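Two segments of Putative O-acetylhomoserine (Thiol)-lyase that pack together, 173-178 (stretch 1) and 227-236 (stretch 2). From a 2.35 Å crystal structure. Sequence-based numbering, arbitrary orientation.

Stretch 1, residues 173-178: KHKIVS
Stretch 2, residues 227-236: DLLKNNDRYK

Three side chains of stretch 2, N232, R234 and Y235, hold the backbone of three residues in stretch 1, H174, K175 and V177, and no hydrogen bond across the contact joins backbone to backbone. The chain passes here from a helix into an extended segment, and these polar groups find partners in side chains of stretch 2. H174 and K175 offer carbonyl oxygens; V177 offers its amide.

Stretch 1 begins as the end of a helix, with K173 at -61/-52 (phi/psi). K175 leaves helical geometry at 64/41, a positive phi that belongs to a Schellman motif. I176 (-108/140) and V177 (-74/128) are extended, and S178 (-100/134) lies in a strand that continues onward. Stretch 2 starts with the last helical residues, D227 to L229. K230 departs at -69/138. A type II turn runs from L229 to N232, with N231 at 55/43. A type I turn follows from N232 to Y235, closed by Y235 N to N232 O at 2.9 Å. In the register, K175 CA lies 6.8 Å from L228 CA. I176 CA lies 7.7 Å from R234 CA.

R234 points toward stretch 1. Its chi angles are t, t, m and -86°. R234 NH2 donates to H174 O at 2.9 Å, while R234 NE makes a weak bond to the same oxygen at 3.3 Å. That oxygen lies at the guanidinium edge, near its plane. I176 CG1 covers one face, 3.4 Å from R234 NE. Arginine suits this place because its flat end can donate at the edge and accept an aliphatic group on a face. NH1 is bonded elsewhere in the structure.

N232 also points toward stretch 1, with chi1 t and chi2 -22°. Its ND2 gives one bond to K175 O at 3.2 Å and another to L228 O at 2.8 Å. The amide therefore bridges a carbonyl of each stretch, K175 O and L228 O. Its OD1 accepts from R234 N at 2.8 Å, within the type I turn. A side-chain amide can donate and accept at once, and here it does both while buried.

Y235 points toward stretch 1 with chi1 m and chi2 -74°. Its OH accepts from V177 N at 3.0 Å, with a nearly straight angle of 174°. The long ring carries the hydroxyl to the amide. V177 CG2 lies 3.7 Å from Y235 CZ.

V177, chi1 t, is the centre of the apolar part. Its CG2 meets L229 CD2 at 3.8 Å and L228 CD2 at 4.0 Å. L228 is t, p and L229 is m, t; both leave CA sideways, but their ends come nearer. These branched side chains are all buried. I176 (m, t) points away along CA-to-CB, yet CG1 still reaches the arginine.

K175 is exposed, with chi angles m, m, m, t. It nevertheless loses 86 Å² to the other stretch, and its CB is 3.7 Å from N232 ND2. Together the stretches bury 434 Å², summed over both sides.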

# COMPACT_ATOMS: atom_id res chain seq x y z
N LYS D 173 29.58 -10.10 33.99
CA LYS D 173 30.22 -10.93 34.96
C LYS D 173 29.74 -12.39 34.81
O LYS D 173 30.55 -13.30 34.72
CB LYS D 173 29.91 -10.43 36.37
CG LYS D 173 30.73 -11.12 37.44
CD LYS D 173 30.33 -10.70 38.84
CE LYS D 173 28.94 -11.20 39.20
NZ LYS D 173 28.63 -10.76 40.59
N HIS D 174 28.43 -12.58 34.79
CA HIS D 174 27.85 -13.92 34.66
C HIS D 174 27.79 -14.43 33.24
O HIS D 174 27.29 -15.54 33.01
CB HIS D 174 26.42 -13.94 35.22
CG HIS D 174 26.30 -13.58 36.66
ND1 HIS D 174 26.39 -14.52 37.68
CD2 HIS D 174 26.09 -12.39 37.27
CE1 HIS D 174 26.24 -13.92 38.84
NE2 HIS D 174 26.05 -12.63 38.62
N LYS D 175 28.24 -13.64 32.27
CA LYS D 175 28.21 -14.06 30.85
C LYS D 175 26.77 -14.27 30.34
O LYS D 175 26.46 -15.23 29.64
CB LYS D 175 29.04 -15.33 30.68
CG LYS D 175 30.44 -15.11 31.17
CD LYS D 175 31.36 -14.51 30.13
CE LYS D 175 31.72 -15.63 29.17
NZ LYS D 175 32.60 -15.16 28.07
N ILE D 176 25.89 -13.35 30.74
CA ILE D 176 24.50 -13.39 30.36
C ILE D 176 24.19 -12.27 29.34
O ILE D 176 24.68 -11.14 29.45
CB ILE D 176 23.56 -13.21 31.57
CG1 ILE D 176 23.78 -14.33 32.56
CG2 ILE D 176 22.11 -13.22 31.12
CD1 ILE D 176 22.97 -14.20 33.84
N VAL D 177 23.37 -12.61 28.35
CA VAL D 177 22.97 -11.67 27.31
C VAL D 177 21.97 -10.68 27.87
O VAL D 177 20.99 -11.08 28.53
CB VAL D 177 22.28 -12.37 26.14
CG1 VAL D 177 21.68 -11.36 25.18
CG2 VAL D 177 23.24 -13.32 25.42
N SER D 178 22.26 -9.39 27.68
CA SER D 178 21.37 -8.33 28.15
C SER D 178 20.53 -7.82 26.99
O SER D 178 21.06 -7.56 25.89
CB SER D 178 22.15 -7.16 28.73
OG SER D 178 22.97 -6.54 27.74
N ASP D 227 31.20 -13.40 20.28
CA ASP D 227 32.18 -13.58 21.38
C ASP D 227 31.49 -14.08 22.64
O ASP D 227 32.00 -14.92 23.35
CB ASP D 227 32.91 -12.26 21.68
CG ASP D 227 33.71 -11.75 20.51
OD1 ASP D 227 33.79 -12.44 19.48
OD2 ASP D 227 34.28 -10.63 20.59
N LEU D 228 30.32 -13.54 22.94
CA LEU D 228 29.55 -13.92 24.14
C LEU D 228 28.73 -15.20 24.00
O LEU D 228 28.48 -15.89 24.99
CB LEU D 228 28.59 -12.77 24.51
CG LEU D 228 27.66 -12.94 25.71
CD1 LEU D 228 28.43 -13.24 26.99
CD2 LEU D 228 26.81 -11.70 25.91
N LEU D 229 28.28 -15.51 22.78
CA LEU D 229 27.46 -16.71 22.55
C LEU D 229 28.28 -17.95 22.24
O LEU D 229 27.95 -19.05 22.71
CB LEU D 229 26.44 -16.47 21.43
CG LEU D 229 25.33 -15.45 21.74
CD1 LEU D 229 24.46 -15.20 20.52
CD2 LEU D 229 24.48 -15.91 22.92
N LYS D 230 29.31 -17.79 21.43
CA LYS D 230 30.16 -18.92 21.08
C LYS D 230 30.98 -19.40 22.28
O LYS D 230 31.51 -18.60 23.04
CB LYS D 230 31.09 -18.58 19.91
CG LYS D 230 30.41 -18.47 18.56
CD LYS D 230 31.43 -18.12 17.50
CE LYS D 230 30.81 -18.10 16.12
NZ LYS D 230 31.73 -17.65 15.05
N ASN D 231 31.07 -20.71 22.44
CA ASN D 231 31.82 -21.34 23.53
C ASN D 231 31.39 -20.85 24.90
O ASN D 231 32.21 -20.60 25.76
CB ASN D 231 33.32 -21.10 23.35
CG ASN D 231 33.83 -21.64 22.03
OD1 ASN D 231 33.32 -22.63 21.50
ND2 ASN D 231 34.89 -21.02 21.52
N ASN D 232 30.09 -20.73 25.08
CA ASN D 232 29.54 -20.28 26.35
C ASN D 232 28.54 -21.35 26.74
O ASN D 232 27.52 -21.55 26.07
CB ASN D 232 28.93 -18.89 26.20
CG ASN D 232 28.30 -18.37 27.48
OD1 ASN D 232 27.93 -19.12 28.36
ND2 ASN D 232 28.09 -17.07 27.53
N ASP D 233 28.87 -22.07 27.81
CA ASP D 233 28.06 -23.16 28.35
C ASP D 233 26.63 -22.75 28.68
O ASP D 233 25.74 -23.60 28.83
CB ASP D 233 28.69 -23.70 29.64
CG ASP D 233 30.06 -24.32 29.43
OD1 ASP D 233 30.50 -24.47 28.26
OD2 ASP D 233 30.69 -24.69 30.46
N ARG D 234 26.40 -21.46 28.85
CA ARG D 234 25.08 -20.99 29.18
C ARG D 234 24.15 -21.03 27.93
O ARG D 234 22.92 -21.12 28.08
CB ARG D 234 25.17 -19.58 29.74
CG ARG D 234 23.87 -19.05 30.28
CD ARG D 234 24.00 -17.64 30.81
NE ARG D 234 24.94 -17.51 31.93
CZ ARG D 234 24.62 -17.69 33.22
NH1 ARG D 234 23.40 -18.09 33.60
NH2 ARG D 234 25.55 -17.52 34.14
N TYR D 235 24.73 -21.03 26.73
CA TYR D 235 23.95 -21.05 25.50
C TYR D 235 24.28 -22.22 24.57
O TYR D 235 24.97 -22.07 23.55
CB TYR D 235 24.07 -19.72 24.76
CG TYR D 235 23.65 -18.57 25.63
CD1 TYR D 235 22.30 -18.36 25.93
CD2 TYR D 235 24.59 -17.70 26.18
CE1 TYR D 235 21.90 -17.32 26.74
CE2 TYR D 235 24.21 -16.67 27.01
CZ TYR D 235 22.86 -16.48 27.28
OH TYR D 235 22.45 -15.43 28.09
N LYS D 236 23.74 -23.39 24.89
CA LYS D 236 23.99 -24.59 24.07
C LYS D 236 23.35 -24.58 22.67
O LYS D 236 23.94 -25.13 21.74
CB LYS D 236 23.75 -25.86 24.86
CG LYS D 236 24.84 -25.95 25.92
CD LYS D 236 24.74 -27.11 26.87
CE LYS D 236 25.82 -26.90 27.93
NZ LYS D 236 25.75 -27.83 29.08